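FAD:protein FMN transferase (Vibrio cholerae, PDB 6NXI) probably transfers the FMN moiety of FAD onto a threonine hydroxyl of a target flavoprotein, releasing AMP, with magnesium as cofactor. Local coordinates at residues H241-D244 and R249-N252; V103-F108 and V116-E121; L90-L95 and E280-A285. All blocks are in the same frame, centred on the assembly; numbering follows the deposited sequence.

Contact 1. Residues H241-D244 and R249-N252; sequences HIID and RPIN. With FAD (flavin-adenine dinucleotide), chain B.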
# COMPACT_ATOMS: atom_id res chain seq x y z
N HIS A 241 2.92 -9.88 -7.93
CA HIS A 241 1.54 -9.54 -7.51
C HIS A 241 1.08 -8.18 -8.01
O HIS A 241 -0.10 -7.90 -7.83
CB HIS A 241 1.44 -9.58 -5.99
CG HIS A 241 2.30 -8.57 -5.31
ND1 HIS A 241 1.83 -7.84 -4.27
CD2 HIS A 241 3.60 -8.22 -5.47
CE1 HIS A 241 2.80 -7.05 -3.83
NE2 HIS A 241 3.90 -7.26 -4.54
N ILE A 242 1.94 -7.38 -8.64
CA ILE A 242 1.55 -6.04 -9.17
C ILE A 242 1.11 -6.20 -10.61
O ILE A 242 1.91 -6.63 -11.45
CB ILE A 242 2.69 -5.03 -8.95
CG1 ILE A 242 2.92 -4.80 -7.45
CG2 ILE A 242 2.39 -3.73 -9.65
CD1 ILE A 242 4.21 -4.07 -7.16
N ILE A 243 -0.15 -5.92 -10.88
CA ILE A 243 -0.79 -6.15 -12.20
C ILE A 243 -0.82 -4.83 -12.99
O ILE A 243 -1.17 -3.77 -12.44
CB ILE A 243 -2.21 -6.74 -11.99
CG1 ILE A 243 -2.17 -7.98 -11.08
CG2 ILE A 243 -2.88 -7.00 -13.35
CD1 ILE A 243 -1.26 -9.11 -11.57
N ASP A 244 -0.53 -4.89 -14.28
CA ASP A 244 -0.69 -3.75 -15.20
C ASP A 244 -2.12 -3.79 -15.71
O ASP A 244 -2.51 -4.73 -16.41
CB ASP A 244 0.36 -3.81 -16.31
CG ASP A 244 0.30 -2.63 -17.25
OD1 ASP A 244 -0.77 -1.98 -17.34
OD2 ASP A 244 1.32 -2.42 -17.93
N ARG A 249 -1.86 -8.41 -17.02
CA ARG A 249 -0.77 -9.30 -16.57
C ARG A 249 0.12 -8.63 -15.54
O ARG A 249 0.22 -7.41 -15.45
CB ARG A 249 0.09 -9.71 -17.76
CG ARG A 249 -0.67 -10.37 -18.90
CD ARG A 249 0.26 -10.63 -20.08
NE ARG A 249 -0.49 -11.28 -21.16
CZ ARG A 249 -0.66 -12.59 -21.28
NH1 ARG A 249 -0.12 -13.41 -20.40
NH2 ARG A 249 -1.38 -13.07 -22.28
N PRO A 250 0.90 -9.43 -14.79
CA PRO A 250 1.98 -8.85 -13.99
C PRO A 250 2.83 -7.84 -14.76
O PRO A 250 3.17 -8.01 -15.93
CB PRO A 250 2.75 -10.06 -13.51
CG PRO A 250 1.70 -11.16 -13.43
CD PRO A 250 0.80 -10.89 -14.62
N ILE A 251 3.20 -6.77 -14.05
CA ILE A 251 3.99 -5.69 -14.68
C ILE A 251 5.27 -6.27 -15.25
O ILE A 251 5.86 -7.19 -14.66
CB ILE A 251 4.26 -4.51 -13.73
CG1 ILE A 251 4.94 -4.93 -12.42
CG2 ILE A 251 2.96 -3.76 -13.52
CD1 ILE A 251 5.52 -3.75 -11.65
N ASN A 252 5.63 -5.72 -16.39
CA ASN A 252 6.84 -6.07 -17.14
C ASN A 252 7.46 -4.73 -17.50
O ASN A 252 7.13 -4.16 -18.59
CB ASN A 252 6.44 -6.91 -18.34
CG ASN A 252 7.65 -7.30 -19.15
OD1 ASN A 252 8.76 -7.33 -18.62
ND2 ASN A 252 7.44 -7.56 -20.43
PA FAD B . 1.46 -3.19 -2.84
O1A FAD B . 2.63 -3.14 -3.76
O2A FAD B . 1.21 -2.08 -1.90
O5B FAD B . 0.12 -3.44 -3.68
C5B FAD B . 0.07 -4.71 -4.39
C4B FAD B . -1.26 -5.40 -4.17
O4B FAD B . -2.37 -4.61 -4.65
C3B FAD B . -1.33 -6.73 -4.91
O3B FAD B . -0.90 -7.79 -4.05
C2B FAD B . -2.81 -6.82 -5.31
O2B FAD B . -3.59 -7.31 -4.25
C1B FAD B . -3.15 -5.36 -5.58
N9A FAD B . -2.85 -4.86 -6.91
C8A FAD B . -2.03 -5.42 -7.89
N7A FAD B . -1.89 -4.62 -8.92
C5A FAD B . -2.68 -3.51 -8.66
C6A FAD B . -2.96 -2.36 -9.40
N6A FAD B . -2.40 -2.06 -10.59
N1A FAD B . -3.75 -1.44 -8.81
C2A FAD B . -4.30 -1.73 -7.61
N3A FAD B . -4.10 -2.79 -6.81
C4A FAD B . -3.28 -3.66 -7.42
N1 FAD B . -3.09 -11.59 2.84
C2 FAD B . -3.37 -12.87 3.26
O2 FAD B . -2.68 -13.83 2.86
N3 FAD B . -4.38 -13.13 4.13
C4 FAD B . -5.19 -12.15 4.63
O4 FAD B . -6.11 -12.42 5.39
C4X FAD B . -4.94 -10.80 4.20
N5 FAD B . -5.71 -9.83 4.65
C5X FAD B . -5.46 -8.55 4.21
C6 FAD B . -6.29 -7.50 4.66
C7 FAD B . -6.11 -6.19 4.28
C7M FAD B . -7.03 -5.11 4.80
C8 FAD B . -5.03 -5.89 3.41
C8M FAD B . -4.78 -4.48 2.94
C9 FAD B . -4.21 -6.92 2.95
C9A FAD B . -4.39 -8.25 3.34
N10 FAD B . -3.60 -9.31 2.88
C10 FAD B . -3.84 -10.61 3.29
C1' FAD B . -2.42 -9.04 2.03
C2' FAD B . -2.75 -8.76 0.60
O2' FAD B . -3.33 -9.90 -0.01
C3' FAD B . -1.45 -8.41 -0.15
O3' FAD B . -0.53 -9.47 -0.17
C4' FAD B . -0.68 -7.25 0.45
O4' FAD B . -1.59 -6.25 0.88
C5' FAD B . 0.37 -6.71 -0.51
O5' FAD B . 0.91 -5.49 0.06
P FAD B . 2.22 -4.86 -0.57
O1P FAD B . 3.24 -5.88 -0.82
O2P FAD B . 2.43 -3.65 0.31
O3P FAD B . 1.61 -4.50 -1.99
O HOH W 1 3.40 -4.37 -18.14
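Two backbone hydrogen bonds clamp Ile242-Asp244 against Arg249-Ile251. Ile251 N donates to Ile242 O at 2.9 Å, and Asp244 N returns a nearly straight bond to Arg249 O (173° at the hydrogen). Between them Ile243 and Pro250 form a single beta bridge, and the Pro250 CA-H also leans on Ile242 O. Side chains fill in on both sides of this pairing. In one of the two modelled conformers of Ile251, its CD1 lies 3.7 Å from Ile242 CG2 and its CG2 packs against Asp244 N and CB; chi1 of 56° there places Ile251 CG1 against Ile242 O. Ile243 CD1 rests on the proline ring, 4.1 Å from Pro250 CG. A water joins Asp244 OD2 to Asn252 N, and Asp244 OD1 is held by Thr246.

The pairing uses neither N nor O of Ile243, and both meet the adenine of FAD: Ile243 N donates to FAD N7A at 2.9 Å, and FAD N6A donates to Ile243 O at 2.8 Å. Two residues earlier, His241 ND1 hydrogen-bonds to the ribose hydroxyl FAD O3B in the plane of the imidazole, at 2.7 Å. The Arg249 guanidinium forms a salt bridge with Asp120 through NH2. Both segments belong to the loop between strands 220-225 and 255-262, with Ile242 and Ile251 against helix 265-278 and Ile243 against helix 100-105.

Contact 2. Residues V103-F108 and V116-E121; sequences VNLWGF and VVPTDE. With FAD (flavin-adenine dinucleotide), chain B.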
# COMPACT_ATOMS: atom_id res chain seq x y z
N VAL A 103 -5.77 -10.09 -10.16
CA VAL A 103 -4.90 -10.47 -9.01
C VAL A 103 -5.21 -11.92 -8.62
O VAL A 103 -4.33 -12.74 -8.38
CB VAL A 103 -5.15 -9.51 -7.84
CG1 VAL A 103 -4.49 -9.99 -6.56
CG2 VAL A 103 -4.72 -8.09 -8.19
N ASN A 104 -6.50 -12.25 -8.57
CA ASN A 104 -6.97 -13.58 -8.16
C ASN A 104 -6.56 -14.58 -9.23
O ASN A 104 -6.01 -15.63 -8.87
CB ASN A 104 -8.47 -13.58 -7.92
CG ASN A 104 -8.89 -12.73 -6.74
OD1 ASN A 104 -8.06 -12.18 -6.03
ND2 ASN A 104 -10.19 -12.51 -6.62
N LEU A 105 -6.75 -14.26 -10.51
CA LEU A 105 -6.36 -15.17 -11.63
C LEU A 105 -4.88 -15.58 -11.50
O LEU A 105 -4.55 -16.77 -11.74
CB LEU A 105 -6.65 -14.49 -12.96
CG LEU A 105 -6.31 -15.32 -14.20
CD1 LEU A 105 -7.27 -16.49 -14.37
CD2 LEU A 105 -6.32 -14.45 -15.43
N TRP A 106 -4.02 -14.62 -11.26
CA TRP A 106 -2.56 -14.85 -11.28
C TRP A 106 -2.05 -15.53 -10.01
O TRP A 106 -0.87 -15.81 -9.95
CB TRP A 106 -1.84 -13.55 -11.62
CG TRP A 106 -2.02 -13.18 -13.06
CD1 TRP A 106 -2.76 -12.16 -13.58
CD2 TRP A 106 -1.49 -13.89 -14.19
NE1 TRP A 106 -2.72 -12.19 -14.94
CE2 TRP A 106 -1.92 -13.20 -15.34
CE3 TRP A 106 -0.60 -14.95 -14.32
CZ2 TRP A 106 -1.57 -13.60 -16.62
CZ3 TRP A 106 -0.23 -15.34 -15.60
CH2 TRP A 106 -0.72 -14.66 -16.71
N GLY A 107 -2.89 -15.67 -8.98
CA GLY A 107 -2.56 -16.47 -7.78
C GLY A 107 -2.25 -15.63 -6.57
O GLY A 107 -1.64 -16.20 -5.63
N PHE A 108 -2.60 -14.35 -6.55
CA PHE A 108 -2.18 -13.41 -5.49
C PHE A 108 -3.33 -12.98 -4.60
O PHE A 108 -3.15 -11.97 -3.86
CB PHE A 108 -1.43 -12.24 -6.11
CG PHE A 108 -0.17 -12.66 -6.82
CD1 PHE A 108 0.92 -13.04 -6.08
CD2 PHE A 108 -0.09 -12.62 -8.20
CE1 PHE A 108 2.10 -13.37 -6.72
CE2 PHE A 108 1.08 -12.97 -8.84
CZ PHE A 108 2.18 -13.32 -8.09
N VAL A 116 -0.61 -24.01 -13.86
CA VAL A 116 -0.78 -23.79 -15.32
C VAL A 116 -1.08 -22.32 -15.57
O VAL A 116 -1.83 -21.66 -14.77
CB VAL A 116 -1.88 -24.71 -15.91
CG1 VAL A 116 -2.12 -24.43 -17.38
CG2 VAL A 116 -1.56 -26.17 -15.66
N VAL A 117 -0.45 -21.76 -16.58
CA VAL A 117 -0.62 -20.33 -16.94
C VAL A 117 -2.04 -20.14 -17.45
O VAL A 117 -2.53 -20.93 -18.25
CB VAL A 117 0.42 -19.95 -18.02
CG1 VAL A 117 0.20 -18.55 -18.56
CG2 VAL A 117 1.83 -20.12 -17.48
N PRO A 118 -2.74 -19.08 -17.06
CA PRO A 118 -4.06 -18.83 -17.64
C PRO A 118 -4.00 -18.69 -19.17
O PRO A 118 -3.06 -18.15 -19.66
CB PRO A 118 -4.47 -17.46 -17.10
CG PRO A 118 -3.53 -17.17 -15.98
CD PRO A 118 -2.31 -18.05 -16.12
N THR A 119 -5.00 -19.21 -19.86
CA THR A 119 -5.18 -19.05 -21.32
C THR A 119 -5.49 -17.58 -21.60
O THR A 119 -5.99 -16.86 -20.70
CB THR A 119 -6.26 -19.98 -21.89
OG1 THR A 119 -7.54 -19.56 -21.43
CG2 THR A 119 -6.06 -21.43 -21.51
N ASP A 120 -5.23 -17.17 -22.84
CA ASP A 120 -5.60 -15.81 -23.31
C ASP A 120 -7.12 -15.67 -23.17
O ASP A 120 -7.58 -14.58 -22.79
CB ASP A 120 -5.09 -15.56 -24.74
CG ASP A 120 -3.63 -15.13 -24.80
OD1 ASP A 120 -2.90 -15.32 -23.83
OD2 ASP A 120 -3.23 -14.64 -25.87
N GLU A 121 -7.89 -16.74 -23.36
CA GLU A 121 -9.37 -16.64 -23.23
C GLU A 121 -9.77 -16.40 -21.77
O GLU A 121 -10.67 -15.56 -21.54
CB GLU A 121 -10.08 -17.89 -23.74
CG GLU A 121 -10.00 -18.00 -25.23
CD GLU A 121 -8.75 -18.67 -25.79
OE1 GLU A 121 -7.73 -18.85 -25.04
OE2 GLU A 121 -8.80 -19.02 -26.98
PA FAD B . 1.46 -3.19 -2.84
O1A FAD B . 2.63 -3.14 -3.76
O2A FAD B . 1.21 -2.08 -1.90
O5B FAD B . 0.12 -3.44 -3.68
C5B FAD B . 0.07 -4.71 -4.39
C4B FAD B . -1.26 -5.40 -4.17
O4B FAD B . -2.37 -4.61 -4.65
C3B FAD B . -1.33 -6.73 -4.91
O3B FAD B . -0.90 -7.79 -4.05
C2B FAD B . -2.81 -6.82 -5.31
O2B FAD B . -3.59 -7.31 -4.25
C1B FAD B . -3.15 -5.36 -5.58
N9A FAD B . -2.85 -4.86 -6.91
C8A FAD B . -2.03 -5.42 -7.89
N7A FAD B . -1.89 -4.62 -8.92
C5A FAD B . -2.68 -3.51 -8.66
C6A FAD B . -2.96 -2.36 -9.40
N6A FAD B . -2.40 -2.06 -10.59
N1A FAD B . -3.75 -1.44 -8.81
C2A FAD B . -4.30 -1.73 -7.61
N3A FAD B . -4.10 -2.79 -6.81
C4A FAD B . -3.28 -3.66 -7.42
N1 FAD B . -3.09 -11.59 2.84
C2 FAD B . -3.37 -12.87 3.26
O2 FAD B . -2.68 -13.83 2.86
N3 FAD B . -4.38 -13.13 4.13
C4 FAD B . -5.19 -12.15 4.63
O4 FAD B . -6.11 -12.42 5.39
C4X FAD B . -4.94 -10.80 4.20
N5 FAD B . -5.71 -9.83 4.65
C5X FAD B . -5.46 -8.55 4.21
C6 FAD B . -6.29 -7.50 4.66
C7 FAD B . -6.11 -6.19 4.28
C7M FAD B . -7.03 -5.11 4.80
C8 FAD B . -5.03 -5.89 3.41
C8M FAD B . -4.78 -4.48 2.94
C9 FAD B . -4.21 -6.92 2.95
C9A FAD B . -4.39 -8.25 3.34
N10 FAD B . -3.60 -9.31 2.88
C10 FAD B . -3.84 -10.61 3.29
C1' FAD B . -2.42 -9.04 2.03
C2' FAD B . -2.75 -8.76 0.60
O2' FAD B . -3.33 -9.90 -0.01
C3' FAD B . -1.45 -8.41 -0.15
O3' FAD B . -0.53 -9.47 -0.17
C4' FAD B . -0.68 -7.25 0.45
O4' FAD B . -1.59 -6.25 0.88
C5' FAD B . 0.37 -6.71 -0.51
O5' FAD B . 0.91 -5.49 0.06
P FAD B . 2.22 -4.86 -0.57
O1P FAD B . 3.24 -5.88 -0.82
O2P FAD B . 2.43 -3.65 0.31
O3P FAD B . 1.61 -4.50 -1.99
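Val117 CG1 makes the first, looser touch, 4.4 Å from Trp106 CZ3 and oblique to the indole. Pro118 carries most of the contact. Its CG sits over one face of the tryptophan six-membered ring, 3.8 Å from the centroid and 13° off the normal, a CH-pi interaction, and Pro118 CD comes closer still to a single ring atom, 3.5 Å from Trp106 CZ3. Pro118 CG also meets Leu105 CG, at 3.8 Å, and Pro118 CB touches both leucine methyls. The chi1 of Leu105 (-180°) swings its branch out to the proline, and Leu105 CD2 lies over the rim of the same indole face. The proline thus sits in the corner formed by Leu105 and that face, and no hydrogen bond crosses the contact.

Thr119 follows as the N-cap of the next helix, its OG1 accepting from Glu122 N, and Asp120 in the first turn pairs with Arg249. On the facing segment, the indole is also held by Trp106 NE1 bonding to Gly248 O, and the chain leaves its helix through a Schellman motif at Gly107, where Phe108 N reaches Val103 O at 3.0 Å. Val103, one turn back, lines the FAD ribose. The contact therefore joins the C-terminal end of helix 100-105 to the start of helix 120-127, whose Glu122, Leu123 and Arg126 also pack on Leu105.

Contact 3. Residues L90-L95 and E280-A285; sequences LTEGAL and EERGMA. With FAD (flavin-adenine dinucleotide), chain B.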
# COMPACT_ATOMS: atom_id res chain seq x y z
N LEU A 90 -4.73 10.25 -10.81
CA LEU A 90 -3.40 10.88 -10.74
C LEU A 90 -2.40 9.98 -11.45
O LEU A 90 -1.53 10.52 -12.10
CB LEU A 90 -3.02 11.15 -9.29
CG LEU A 90 -1.74 11.95 -9.11
CD1 LEU A 90 -1.85 13.36 -9.70
CD2 LEU A 90 -1.37 12.01 -7.64
N THR A 91 -2.56 8.65 -11.39
CA THR A 91 -1.63 7.70 -12.00
C THR A 91 -2.07 7.30 -13.39
O THR A 91 -1.56 6.29 -13.89
CB THR A 91 -1.38 6.51 -11.05
OG1 THR A 91 -2.61 5.80 -10.87
CG2 THR A 91 -0.80 6.96 -9.74
N GLU A 92 -2.98 8.05 -14.04
CA GLU A 92 -3.36 7.80 -15.46
C GLU A 92 -3.90 6.35 -15.58
O GLU A 92 -3.62 5.71 -16.60
CB GLU A 92 -2.16 8.07 -16.39
CG GLU A 92 -1.61 9.51 -16.33
CD GLU A 92 -0.27 9.80 -17.05
OE1 GLU A 92 0.31 8.86 -17.70
OE2 GLU A 92 0.24 10.94 -16.93
N GLY A 93 -4.61 5.83 -14.56
CA GLY A 93 -5.26 4.50 -14.62
C GLY A 93 -4.40 3.35 -14.09
O GLY A 93 -4.91 2.20 -14.05
N ALA A 94 -3.15 3.62 -13.75
CA ALA A 94 -2.19 2.58 -13.32
C ALA A 94 -2.65 1.92 -12.01
O ALA A 94 -2.57 0.70 -11.89
CB ALA A 94 -0.81 3.19 -13.18
N LEU A 95 -3.01 2.71 -11.00
CA LEU A 95 -3.56 2.16 -9.76
C LEU A 95 -5.04 1.94 -9.96
O LEU A 95 -5.78 2.92 -10.14
CB LEU A 95 -3.33 3.08 -8.57
CG LEU A 95 -3.57 2.39 -7.24
CD1 LEU A 95 -2.38 1.50 -6.89
CD2 LEU A 95 -3.85 3.38 -6.10
N GLU A 280 9.25 4.37 -14.89
CA GLU A 280 10.08 5.48 -14.36
C GLU A 280 9.78 6.76 -15.16
O GLU A 280 9.71 7.84 -14.52
CB GLU A 280 11.55 5.10 -14.27
CG GLU A 280 12.24 4.84 -15.59
CD GLU A 280 12.08 3.46 -16.23
OE1 GLU A 280 11.21 2.66 -15.79
OE2 GLU A 280 12.81 3.21 -17.23
N GLU A 281 9.55 6.69 -16.46
CA GLU A 281 9.37 7.95 -17.25
C GLU A 281 8.08 8.67 -16.82
O GLU A 281 8.16 9.83 -16.41
CB GLU A 281 9.32 7.67 -18.74
CG GLU A 281 9.10 8.94 -19.55
CD GLU A 281 9.18 8.69 -21.04
OE1 GLU A 281 10.02 7.86 -21.42
OE2 GLU A 281 8.35 9.24 -21.79
N ARG A 282 6.94 8.00 -16.92
CA ARG A 282 5.62 8.62 -16.65
C ARG A 282 5.47 8.78 -15.14
O ARG A 282 4.87 9.78 -14.71
CB ARG A 282 4.50 7.76 -17.24
CG ARG A 282 4.58 7.56 -18.75
CD ARG A 282 4.61 8.84 -19.56
NE ARG A 282 3.43 9.65 -19.32
CZ ARG A 282 3.27 10.89 -19.81
NH1 ARG A 282 4.21 11.43 -20.55
NH2 ARG A 282 2.16 11.56 -19.53
N GLY A 283 5.98 7.82 -14.36
CA GLY A 283 5.88 7.90 -12.89
C GLY A 283 6.67 9.06 -12.32
O GLY A 283 6.14 9.78 -11.43
N MET A 284 7.92 9.24 -12.73
CA MET A 284 8.74 10.35 -12.19
C MET A 284 8.13 11.68 -12.65
O MET A 284 8.16 12.65 -11.86
CB MET A 284 10.21 10.23 -12.59
CG MET A 284 10.91 9.01 -12.00
SD MET A 284 10.79 8.88 -10.18
CE MET A 284 11.57 10.44 -9.76
N ALA A 285 7.50 11.71 -13.83
CA ALA A 285 6.85 12.94 -14.37
C ALA A 285 5.68 13.31 -13.45
O ALA A 285 5.58 14.50 -13.06
CB ALA A 285 6.41 12.77 -15.80
PA FAD B . 1.46 -3.19 -2.84
O1A FAD B . 2.63 -3.14 -3.76
O2A FAD B . 1.21 -2.08 -1.90
O5B FAD B . 0.12 -3.44 -3.68
C5B FAD B . 0.07 -4.71 -4.39
C4B FAD B . -1.26 -5.40 -4.17
O4B FAD B . -2.37 -4.61 -4.65
C3B FAD B . -1.33 -6.73 -4.91
O3B FAD B . -0.90 -7.79 -4.05
C2B FAD B . -2.81 -6.82 -5.31
O2B FAD B . -3.59 -7.31 -4.25
C1B FAD B . -3.15 -5.36 -5.58
N9A FAD B . -2.85 -4.86 -6.91
C8A FAD B . -2.03 -5.42 -7.89
N7A FAD B . -1.89 -4.62 -8.92
C5A FAD B . -2.68 -3.51 -8.66
C6A FAD B . -2.96 -2.36 -9.40
N6A FAD B . -2.40 -2.06 -10.59
N1A FAD B . -3.75 -1.44 -8.81
C2A FAD B . -4.30 -1.73 -7.61
N3A FAD B . -4.10 -2.79 -6.81
C4A FAD B . -3.28 -3.66 -7.42
N1 FAD B . -3.09 -11.59 2.84
C2 FAD B . -3.37 -12.87 3.26
O2 FAD B . -2.68 -13.83 2.86
N3 FAD B . -4.38 -13.13 4.13
C4 FAD B . -5.19 -12.15 4.63
O4 FAD B . -6.11 -12.42 5.39
C4X FAD B . -4.94 -10.80 4.20
N5 FAD B . -5.71 -9.83 4.65
C5X FAD B . -5.46 -8.55 4.21
C6 FAD B . -6.29 -7.50 4.66
C7 FAD B . -6.11 -6.19 4.28
C7M FAD B . -7.03 -5.11 4.80
C8 FAD B . -5.03 -5.89 3.41
C8M FAD B . -4.78 -4.48 2.94
C9 FAD B . -4.21 -6.92 2.95
C9A FAD B . -4.39 -8.25 3.34
N10 FAD B . -3.60 -9.31 2.88
C10 FAD B . -3.84 -10.61 3.29
C1' FAD B . -2.42 -9.04 2.03
C2' FAD B . -2.75 -8.76 0.60
O2' FAD B . -3.33 -9.90 -0.01
C3' FAD B . -1.45 -8.41 -0.15
O3' FAD B . -0.53 -9.47 -0.17
C4' FAD B . -0.68 -7.25 0.45
O4' FAD B . -1.59 -6.25 0.88
C5' FAD B . 0.37 -6.71 -0.51
O5' FAD B . 0.91 -5.49 0.06
P FAD B . 2.22 -4.86 -0.57
O1P FAD B . 3.24 -5.88 -0.82
O2P FAD B . 2.43 -3.65 0.31
O3P FAD B . 1.61 -4.50 -1.99
O HOH W 2 3.25 11.16 -16.59
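Glu92 reaches across to Arg282 from a tight turn. Its CB points toward helix 280-289, and CG lies anti to the carbonyl carbon (chi1 -59°); beyond it the chain is extended, carrying CD to the edge of the guanidinium, 3.9 Å from Arg282 NH2. At the tip the two oxygens differ. Glu92 OE2 accepts from Arg282 NH2 at a long 3.3 Å, on its syn side but 27° out of the carboxylate plane, and also takes a bond from a water at 3.0 Å. Glu92 OE1 stays 3.6 Å from Arg282 NE. Carboxylate and guanidinium planes are turned 39° apart, so the groups do not meet as a flat two-bond pair. Arg282 is bent at chi2 and chi3, and its guanidinium meets the Glu92 carboxylate; the same water donates to Arg282 O.

Behind Glu92, whose positive phi closes a Schellman motif on helix 75-90, a type I' turn runs from Thr91 to Ala94. Leu95 N bonds to Thr91 OG1, and Ala94 O accepts from the adenine amino group FAD N6A at 3.1 Å. The salt bridge itself is long, tilted and on the surface, where solvent probably screens it; it is likely to be a modest electrostatic tie, supplemented by the bridging water.

How the contacts relate
Contacts 1 and 2, their centres 11 Å apart, meet directly through the Arg249-Asp120 salt bridge and the packing of Pro250 on Trp106 and of His241 on Phe108. Contact 3 touches neither, its centre about 14 Å from that of contact 1 and 25 Å from that of contact 2. Along the chain, residues 90-95 come first, then contact 2, contact 1 and finally 280-285, so contact 3 spans the other two. Helix 265-278 packs against both contact 1 and the 90-95 turn. All three reach FAD: contact 2 supplies Val103 beside the ribose, while Ile243 O and Ala94 O share the adenine amino group, so segments far apart in sequence, 90-95 and 241-244, together hold the adenine end of FAD.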